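Local coordinates for protein DMATS type aromatic prenyltransferase (Streptomyces coelicolor, PDB 6ZS0) that probably catalyses the transfer of a dimethylallyl group from dimethylallyl diphosphate to the 5-position of the indole ring of tryptophan, as a 5-dimethylallyltryptophan synthase, at residues 211-219 and 231-239; 249-258 and 270-280. One frame throughout, in Å; residues are numbered along the deposited sequence.

Contact 1 of 2, residues 211-219 and 231-239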
loop_
_atom_site.group_PDB
_atom_site.type_symbol
_atom_site.label_atom_id
_atom_site.label_comp_id
_atom_site.label_asym_id
_atom_site.label_seq_id
_atom_site.Cartn_x
_atom_site.Cartn_y
_atom_site.Cartn_z
ATOM N N ASN A 211 2.428 -16.629 -10.392
ATOM C CA ASN A 211 1.902 -18.013 -10.236
ATOM C C ASN A 211 2.419 -18.564 -8.909
ATOM O O ASN A 211 2.930 -19.709 -8.849
ATOM C CB ASN A 211 2.287 -18.897 -11.420
ATOM C CG ASN A 211 1.840 -18.297 -12.732
ATOM O OD1 ASN A 211 0.687 -17.891 -12.880
ATOM N ND2 ASN A 211 2.744 -18.228 -13.689
ATOM N N LEU A 212 2.354 -17.764 -7.865
ATOM C CA LEU A 212 2.832 -18.216 -6.537
ATOM C C LEU A 212 2.006 -19.397 -6.040
ATOM O O LEU A 212 0.779 -19.413 -6.195
ATOM C CB LEU A 212 2.750 -17.057 -5.537
ATOM C CG LEU A 212 3.366 -17.282 -4.157
ATOM C CD1 LEU A 212 4.875 -17.503 -4.192
ATOM C CD2 LEU A 212 3.045 -16.103 -3.277
ATOM N N THR A 213 2.691 -20.370 -5.428
ATOM C CA THR A 213 2.063 -21.512 -4.742
ATOM C C THR A 213 2.247 -21.396 -3.238
ATOM O O THR A 213 3.110 -20.628 -2.769
ATOM C CB THR A 213 2.697 -22.841 -5.181
ATOM O OG1 THR A 213 4.078 -22.790 -4.808
ATOM C CG2 THR A 213 2.535 -23.062 -6.662
ATOM N N ALA A 214 1.434 -22.138 -2.505
ATOM C CA ALA A 214 1.441 -22.115 -1.044
ATOM C C ALA A 214 2.839 -22.555 -0.556
ATOM O O ALA A 214 3.385 -21.908 0.314
ATOM C CB ALA A 214 0.339 -23.008 -0.534
ATOM N N GLY A 215 3.403 -23.608 -1.149
ATOM C CA GLY A 215 4.745 -24.108 -0.795
ATOM C C GLY A 215 5.832 -23.096 -1.070
ATOM O O GLY A 215 6.732 -22.948 -0.241
ATOM N N ARG A 216 5.775 -22.412 -2.217
ATOM C CA ARG A 216 6.818 -21.429 -2.577
ATOM C C ARG A 216 6.700 -20.243 -1.608
ATOM O O ARG A 216 7.743 -19.729 -1.145
ATOM C CB ARG A 216 6.716 -21.022 -4.045
ATOM C CG ARG A 216 7.952 -20.286 -4.533
ATOM C CD ARG A 216 7.898 -19.877 -5.989
ATOM N NE ARG A 216 7.553 -21.031 -6.815
ATOM C CZ ARG A 216 6.469 -21.141 -7.558
ATOM N NH1 ARG A 216 5.656 -20.103 -7.707
ATOM N NH2 ARG A 216 6.220 -22.272 -8.198
ATOM N N ALA A 217 5.475 -19.857 -1.291
ATOM C CA ALA A 217 5.165 -18.736 -0.377
ATOM C C ALA A 217 5.807 -19.016 0.988
ATOM O O ALA A 217 6.439 -18.136 1.542
ATOM C CB ALA A 217 3.679 -18.567 -0.276
ATOM N N ALA A 218 5.704 -20.251 1.452
ATOM C CA ALA A 218 6.298 -20.726 2.729
ATOM C C ALA A 218 7.829 -20.593 2.730
ATOM O O ALA A 218 8.409 -20.567 3.827
ATOM C CB ALA A 218 5.878 -22.154 2.942
ATOM N N ARG A 219 8.482 -20.517 1.571
ATOM C CA ARG A 219 9.963 -20.465 1.451
ATOM C C ARG A 219 10.481 -19.045 1.164
ATOM O O ARG A 219 11.691 -18.903 1.018
ATOM C CB ARG A 219 10.414 -21.482 0.388
ATOM C CG ARG A 219 10.291 -22.919 0.872
ATOM C CD ARG A 219 10.770 -23.956 -0.124
ATOM N NE ARG A 219 9.783 -24.171 -1.178
ATOM C CZ ARG A 219 9.857 -23.677 -2.413
ATOM N NH1 ARG A 219 8.890 -23.942 -3.270
ATOM N NH2 ARG A 219 10.886 -22.922 -2.785
ATOM N N ALA A 231 1.954 -20.788 8.975
ATOM C CA ALA A 231 1.096 -19.582 9.070
ATOM C C ALA A 231 1.009 -18.952 7.679
ATOM O O ALA A 231 -0.050 -18.461 7.313
ATOM C CB ALA A 231 1.618 -18.582 10.080
ATOM N N VAL A 232 2.105 -18.977 6.947
ATOM C CA VAL A 232 2.175 -18.364 5.597
ATOM C C VAL A 232 1.313 -19.214 4.656
ATOM O O VAL A 232 0.530 -18.635 3.885
ATOM C CB VAL A 232 3.629 -18.212 5.123
ATOM C CG1 VAL A 232 3.696 -17.692 3.698
ATOM C CG2 VAL A 232 4.412 -17.288 6.044
ATOM N N GLU A 233 1.387 -20.547 4.758
ATOM C CA GLU A 233 0.595 -21.453 3.883
ATOM C C GLU A 233 -0.886 -21.313 4.208
ATOM O O GLU A 233 -1.679 -21.263 3.276
ATOM C CB GLU A 233 1.022 -22.917 4.016
ATOM C CG GLU A 233 2.389 -23.183 3.428
ATOM C CD GLU A 233 2.609 -24.587 2.907
ATOM O OE1 GLU A 233 1.625 -25.210 2.424
ATOM O OE2 GLU A 233 3.770 -25.049 2.948
ATOM N N GLY A 234 -1.231 -21.267 5.496
ATOM C CA GLY A 234 -2.620 -21.105 5.944
ATOM C C GLY A 234 -3.206 -19.815 5.400
ATOM O O GLY A 234 -4.338 -19.825 4.891
ATOM N N PHE A 235 -2.443 -18.742 5.473
ATOM C CA PHE A 235 -2.907 -17.411 5.043
ATOM C C PHE A 235 -3.085 -17.464 3.528
ATOM O O PHE A 235 -4.131 -17.015 3.029
ATOM C CB PHE A 235 -1.927 -16.329 5.465
ATOM C CG PHE A 235 -2.109 -15.045 4.718
ATOM C CD1 PHE A 235 -3.197 -14.228 4.986
ATOM C CD2 PHE A 235 -1.217 -14.670 3.740
ATOM C CE1 PHE A 235 -3.389 -13.063 4.267
ATOM C CE2 PHE A 235 -1.390 -13.479 3.062
ATOM C CZ PHE A 235 -2.471 -12.681 3.330
ATOM N N PHE A 236 -2.085 -17.984 2.823
ATOM C CA PHE A 236 -2.135 -18.121 1.346
ATOM C C PHE A 236 -3.452 -18.813 0.962
ATOM O O PHE A 236 -4.169 -18.340 0.079
ATOM C CB PHE A 236 -0.912 -18.868 0.818
ATOM C CG PHE A 236 -0.918 -19.108 -0.678
ATOM C CD1 PHE A 236 -0.122 -18.357 -1.541
ATOM C CD2 PHE A 236 -1.663 -20.139 -1.220
ATOM C CE1 PHE A 236 -0.126 -18.615 -2.911
ATOM C CE2 PHE A 236 -1.687 -20.370 -2.585
ATOM C CZ PHE A 236 -0.907 -19.612 -3.425
ATOM N N ARG A 237 -3.769 -19.934 1.602
ATOM C CA ARG A 237 -4.947 -20.743 1.219
ATOM C C ARG A 237 -6.245 -20.019 1.577
ATOM O O ARG A 237 -7.190 -20.076 0.768
ATOM C CB ARG A 237 -4.880 -22.124 1.878
ATOM C CG ARG A 237 -3.748 -22.985 1.344
ATOM C CD ARG A 237 -3.903 -24.439 1.730
ATOM N NE ARG A 237 -3.112 -25.255 0.816
ATOM C CZ ARG A 237 -1.853 -25.637 1.014
ATOM N NH1 ARG A 237 -1.212 -25.311 2.127
ATOM N NH2 ARG A 237 -1.235 -26.350 0.090
ATOM N N THR A 238 -6.307 -19.367 2.736
ATOM C CA THR A 238 -7.527 -18.642 3.172
ATOM C C THR A 238 -7.792 -17.493 2.199
ATOM O O THR A 238 -8.940 -17.325 1.790
ATOM C CB THR A 238 -7.426 -18.145 4.613
ATOM O OG1 THR A 238 -7.236 -19.290 5.451
ATOM C CG2 THR A 238 -8.651 -17.368 5.050
ATOM N N ALA A 239 -6.765 -16.732 1.857
ATOM C CA ALA A 239 -6.907 -15.487 1.073
ATOM C C ALA A 239 -7.274 -15.838 -0.367
ATOM O O ALA A 239 -8.136 -15.194 -0.951
ATOM C CB ALA A 239 -5.625 -14.689 1.145
#

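Contact 2 of 2, residues 249-258 and 270-280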
loop_
_atom_site.group_PDB
_atom_site.type_symbol
_atom_site.label_atom_id
_atom_site.label_comp_id
_atom_site.label_asym_id
_atom_site.label_seq_id
_atom_site.Cartn_x
_atom_site.Cartn_y
_atom_site.Cartn_z
ATOM N N LEU A 249 -1.251 -19.160 -8.067
ATOM C CA LEU A 249 -2.246 -18.078 -8.183
ATOM C C LEU A 249 -2.291 -17.636 -9.637
ATOM O O LEU A 249 -1.227 -17.417 -10.232
ATOM C CB LEU A 249 -1.843 -16.931 -7.263
ATOM C CG LEU A 249 -1.877 -17.254 -5.782
ATOM C CD1 LEU A 249 -1.557 -16.028 -4.964
ATOM C CD2 LEU A 249 -3.211 -17.856 -5.361
ATOM N N ASP A 250 -3.485 -17.492 -10.199
ATOM C CA ASP A 250 -3.634 -17.278 -11.647
ATOM C C ASP A 250 -4.206 -15.902 -11.984
ATOM O O ASP A 250 -4.431 -15.683 -13.144
ATOM C CB ASP A 250 -4.487 -18.375 -12.257
ATOM C CG ASP A 250 -5.832 -18.574 -11.587
ATOM O OD1 ASP A 250 -6.533 -19.516 -12.035
ATOM O OD2 ASP A 250 -6.194 -17.790 -10.717
ATOM N N GLY A 251 -4.299 -15.001 -11.019
ATOM C CA GLY A 251 -4.664 -13.596 -11.284
ATOM C C GLY A 251 -3.418 -12.720 -11.330
ATOM O O GLY A 251 -2.355 -13.176 -11.798
ATOM N N ARG A 252 -3.542 -11.467 -10.942
ATOM C CA ARG A 252 -2.359 -10.593 -10.950
ATOM C C ARG A 252 -1.375 -11.128 -9.911
ATOM O O ARG A 252 -1.748 -11.869 -9.010
ATOM C CB ARG A 252 -2.766 -9.155 -10.645
ATOM C CG ARG A 252 -2.927 -8.862 -9.170
ATOM C CD ARG A 252 -3.484 -7.467 -8.929
ATOM N NE ARG A 252 -4.865 -7.426 -9.374
ATOM C CZ ARG A 252 -5.590 -6.320 -9.519
ATOM N NH1 ARG A 252 -6.858 -6.409 -9.905
ATOM N NH2 ARG A 252 -5.047 -5.138 -9.261
ATOM N N PRO A 253 -0.087 -10.775 -10.043
ATOM C CA PRO A 253 0.947 -11.359 -9.195
ATOM C C PRO A 253 0.776 -11.008 -7.705
ATOM O O PRO A 253 0.290 -9.940 -7.333
ATOM C CB PRO A 253 2.242 -10.734 -9.768
ATOM C CG PRO A 253 1.894 -10.263 -11.147
ATOM C CD PRO A 253 0.445 -9.851 -11.034
ATOM N N ALA A 254 1.133 -11.941 -6.844
ATOM C CA ALA A 254 1.334 -11.724 -5.417
ATOM C C ALA A 254 2.618 -10.907 -5.260
ATOM O O ALA A 254 3.424 -10.857 -6.200
ATOM C CB ALA A 254 1.373 -13.006 -4.630
ATOM N N GLN A 255 2.800 -10.321 -4.100
ATOM C CA GLN A 255 4.023 -9.551 -3.783
ATOM C C GLN A 255 4.505 -9.966 -2.419
ATOM O O GLN A 255 3.679 -10.384 -1.557
ATOM C CB GLN A 255 3.794 -8.037 -3.866
ATOM C CG GLN A 255 3.456 -7.573 -5.268
ATOM C CD GLN A 255 3.354 -6.069 -5.344
ATOM O OE1 GLN A 255 4.067 -5.341 -4.645
ATOM N NE2 GLN A 255 2.525 -5.604 -6.262
ATOM N N SER A 256 5.808 -9.838 -2.205
ATOM C CA SER A 256 6.381 -9.921 -0.848
ATOM C C SER A 256 7.167 -8.645 -0.588
ATOM O O SER A 256 7.642 -8.025 -1.556
ATOM C CB SER A 256 7.226 -11.169 -0.641
ATOM O OG SER A 256 8.327 -11.191 -1.540
ATOM N N CYS A 257 7.305 -8.289 0.661
ATOM C CA CYS A 257 8.110 -7.149 1.133
ATOM C C CYS A 257 9.159 -7.691 2.131
ATOM O O CYS A 257 8.758 -8.522 2.972
ATOM C CB CYS A 257 7.178 -6.135 1.791
ATOM S SG CYS A 257 8.021 -4.771 2.615
ATOM N N HIS A 258 10.393 -7.237 2.038
ATOM C CA HIS A 258 11.514 -7.661 2.920
ATOM C C HIS A 258 12.096 -6.411 3.536
ATOM O O HIS A 258 12.575 -5.546 2.750
ATOM C CB HIS A 258 12.516 -8.475 2.094
ATOM C CG HIS A 258 11.824 -9.565 1.349
ATOM N ND1 HIS A 258 11.778 -10.853 1.823
ATOM C CD2 HIS A 258 11.084 -9.543 0.217
ATOM C CE1 HIS A 258 11.053 -11.587 1.009
ATOM N NE2 HIS A 258 10.606 -10.799 0.001
ATOM N N GLY A 270 12.048 -8.316 8.708
ATOM C CA GLY A 270 10.588 -8.305 8.536
ATOM C C GLY A 270 10.206 -8.835 7.182
ATOM O O GLY A 270 11.031 -8.727 6.245
ATOM N N PHE A 271 9.043 -9.473 7.105
ATOM C CA PHE A 271 8.524 -10.084 5.862
ATOM C C PHE A 271 7.011 -9.917 5.792
ATOM O O PHE A 271 6.310 -10.214 6.774
ATOM C CB PHE A 271 8.906 -11.554 5.805
ATOM C CG PHE A 271 8.172 -12.328 4.746
ATOM C CD1 PHE A 271 7.050 -13.073 5.059
ATOM C CD2 PHE A 271 8.581 -12.274 3.426
ATOM C CE1 PHE A 271 6.380 -13.795 4.079
ATOM C CE2 PHE A 271 7.904 -12.989 2.451
ATOM C CZ PHE A 271 6.810 -13.761 2.781
ATOM N N THR A 272 6.498 -9.491 4.628
ATOM C CA THR A 272 5.037 -9.416 4.410
ATOM C C THR A 272 4.700 -10.123 3.105
ATOM O O THR A 272 5.457 -9.937 2.097
ATOM C CB THR A 272 4.528 -7.967 4.393
ATOM O OG1 THR A 272 4.887 -7.346 5.634
ATOM C CG2 THR A 272 3.029 -7.899 4.176
ATOM N N LEU A 273 3.635 -10.925 3.122
ATOM C CA LEU A 273 3.039 -11.498 1.890
ATOM C C LEU A 273 1.710 -10.824 1.567
ATOM O O LEU A 273 0.860 -10.738 2.458
ATOM C CB LEU A 273 2.830 -13.001 2.062
ATOM C CG LEU A 273 2.274 -13.719 0.833
ATOM C CD1 LEU A 273 3.275 -13.728 -0.294
ATOM C CD2 LEU A 273 1.891 -15.153 1.171
ATOM N N TYR A 274 1.586 -10.322 0.336
ATOM C CA TYR A 274 0.401 -9.597 -0.187
ATOM C C TYR A 274 -0.299 -10.487 -1.220
ATOM O O TYR A 274 0.345 -10.933 -2.208
ATOM C CB TYR A 274 0.808 -8.285 -0.863
ATOM C CG TYR A 274 1.585 -7.317 0.003
ATOM C CD1 TYR A 274 0.960 -6.252 0.647
ATOM C CD2 TYR A 274 2.952 -7.460 0.163
ATOM C CE1 TYR A 274 1.684 -5.373 1.454
ATOM C CE2 TYR A 274 3.691 -6.573 0.931
ATOM C CZ TYR A 274 3.058 -5.548 1.603
ATOM O OH TYR A 274 3.788 -4.699 2.400
ATOM N N ILE A 275 -1.574 -10.761 -0.999
ATOM C CA ILE A 275 -2.423 -11.509 -1.955
ATOM C C ILE A 275 -3.485 -10.563 -2.519
ATOM O O ILE A 275 -4.272 -10.001 -1.765
ATOM C CB ILE A 275 -3.053 -12.735 -1.267
ATOM C CG1 ILE A 275 -2.014 -13.669 -0.631
ATOM C CG2 ILE A 275 -3.951 -13.471 -2.238
ATOM C CD1 ILE A 275 -1.024 -14.222 -1.550
ATOM N N PRO A 276 -3.567 -10.418 -3.859
ATOM C CA PRO A 276 -4.591 -9.585 -4.504
ATOM C C PRO A 276 -5.962 -10.289 -4.494
ATOM O O PRO A 276 -6.456 -10.739 -5.537
ATOM C CB PRO A 276 -4.018 -9.379 -5.905
ATOM C CG PRO A 276 -3.234 -10.621 -6.164
ATOM C CD PRO A 276 -2.633 -11.000 -4.827
ATOM N N VAL A 277 -6.578 -10.289 -3.316
ATOM C CA VAL A 277 -7.815 -11.084 -3.050
ATOM C C VAL A 277 -8.924 -10.674 -4.029
ATOM O O VAL A 277 -9.747 -11.524 -4.358
ATOM C CB VAL A 277 -8.261 -10.937 -1.587
ATOM C CG1 VAL A 277 -8.602 -9.531 -1.226
ATOM C CG2 VAL A 277 -9.437 -11.846 -1.252
ATOM N N ARG A 278 -8.930 -9.427 -4.525
ATOM C CA ARG A 278 -10.013 -8.959 -5.429
ATOM C C ARG A 278 -10.067 -9.803 -6.687
ATOM O O ARG A 278 -11.106 -9.794 -7.357
ATOM C CB ARG A 278 -9.905 -7.467 -5.786
ATOM C CG ARG A 278 -8.660 -7.043 -6.551
ATOM C CD ARG A 278 -8.827 -5.607 -7.014
ATOM N NE ARG A 278 -9.879 -5.583 -8.021
ATOM C CZ ARG A 278 -10.600 -4.511 -8.398
ATOM N NH1 ARG A 278 -11.538 -4.658 -9.305
ATOM N NH2 ARG A 278 -10.380 -3.331 -7.882
ATOM N N ASP A 279 -8.958 -10.450 -7.089
ATOM C CA ASP A 279 -8.910 -11.278 -8.318
ATOM C C ASP A 279 -9.426 -12.694 -8.051
ATOM O O ASP A 279 -9.561 -13.411 -8.999
ATOM C CB ASP A 279 -7.491 -11.355 -8.873
ATOM C CG ASP A 279 -6.998 -10.073 -9.491
ATOM O OD1 ASP A 279 -7.787 -9.108 -9.578
ATOM O OD2 ASP A 279 -5.846 -10.091 -9.977
ATOM N N TYR A 280 -9.768 -13.037 -6.809
ATOM C CA TYR A 280 -9.986 -14.463 -6.408
ATOM C C TYR A 280 -11.340 -14.637 -5.724
ATOM O O TYR A 280 -11.546 -15.701 -5.118
ATOM C CB TYR A 280 -8.840 -14.958 -5.504
ATOM C CG TYR A 280 -7.502 -14.878 -6.202
ATOM C CD1 TYR A 280 -7.264 -15.583 -7.356
ATOM C CD2 TYR A 280 -6.488 -14.074 -5.719
ATOM C CE1 TYR A 280 -6.071 -15.477 -8.046
ATOM C CE2 TYR A 280 -5.272 -13.972 -6.369
ATOM C CZ TYR A 280 -5.054 -14.684 -7.537
ATOM O OH TYR A 280 -3.889 -14.567 -8.244
HETATM O O HOH W 1 -1.643 -13.543 -6.951
#

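Contact 1 of 2, residues 211-219 and 231-239
The F236 ring lies with one face against the backbone of T213 and A214, where the A214 N stands 3.5 Å above the ring plane, offset toward the rim. At the ring edge, near its plane, the carbonyl oxygen of L212 comes within 3.2 Å of F236 CZ. The L212 side chain adds a contact of its own, CG to F236 CE1 at 3.9 Å, and A217 CB reaches F236 CD1 obliquely. F236 carries CG anti to its backbone N (chi1 177°), which throws the ring out of helix 229-240 and across the start of the short helix 214-217. A second flat group, the R237 guanidinium, rests one face on the A214 methyl, CB standing 3.6 Å above its plane toward the rim. That methyl therefore sits between ring and guanidinium, touching F236 CD2 at 3.6 Å. R237 is steadied by a salt bridge within its own helix, NH1 to E233 OE1 at 2.9 Å, which uses the anti lone pair of the carboxylate oxygen. The E233 chain itself runs alongside the short helix, CG against A214 O and OE2 against A218 CB. One turn before F236, V232 CG1 packs on A217 O at 3.5 Å. No hydrogen bond crosses between the two segments, and A214, A217 and A218, with only a methyl each, let the backbones come close. At the head of the short helix T213 is the N-cap, its OG1 accepting from R216 N. L212 and V232 also touch L273 of strand 270-275. The arrangement is a short helix and its lead-in loop packed on helix 229-240, in the helical layer round the ABBA prenyltransferase barrel.

Contact 2 of 2, residues 249-258 and 270-280
A beta hairpin of the ABBA barrel wall, strands 254-260 and 270-275, makes up one half of this contact; the loop leading into it and the 3-10 turn leaving it make up the other. The strands run antiparallel at 167°, their axes 4.6 Å apart. Q255 with Y274 and C257 with T272 are hydrogen-bonded pairs, Y274 N donating to Q255 O at 2.8 Å; S256 with L273 and H258 with F271 are non-hydrogen-bonded. On the face bearing Q255, C257, T272 and Y274, the tyrosine ring turns its edge to C257 CB, with T272 CG2 over one face. On the other face H258 and F271 lie side by side, their ring planes 55° apart, and S256 OG bonds both H258 NE2 and H209 of the neighbouring strand 202-209.

Beyond the strands, R252 holds D279 side-on: NE goes to OD2 and NH1 to OD1, each at 2.9 Å. The NE bond is nearly straight but arrives from above the carboxylate plane, while the backbone N of R252 meets the same OD2 almost head-on, giving this oxygen two donors. R252 CG and CD run past P276 CB, and with the chain bent at chi3 (69°) NE and NH1 both face D279; NH2 pairs with D59. A leucine in place of R252 would probably leave D279 with the backbone N alone of these three donors, and D59 without this charge partner. Next to the salt bridge, the Y280 ring has D279 CB over one face and L249 CD2 over the opposite one. Its OH accepts from G251 N at 2.8 Å and also bonds a water that donates to R252 O.

From the N terminus, the chain leaves strand 202-209 and enters contact 1, which closes the loop through residues 220-230 by bringing the short helix 214-217 onto helix 229-240. It then runs on to residues 249-258 and turns back as 270-280, so that contact 2 closes the hairpin between 258 and 270. The two contacts follow in series, neither enclosing nor crossing the other, with centres about 10 Å apart. They still touch: L212 O and L249 N form a probable hydrogen bond at 2.8 Å, and F236 packs on L249. Helix 229-240 thus lies against the hairpin, F235 touching I275, so the outer helical layer is tied to the barrel wall.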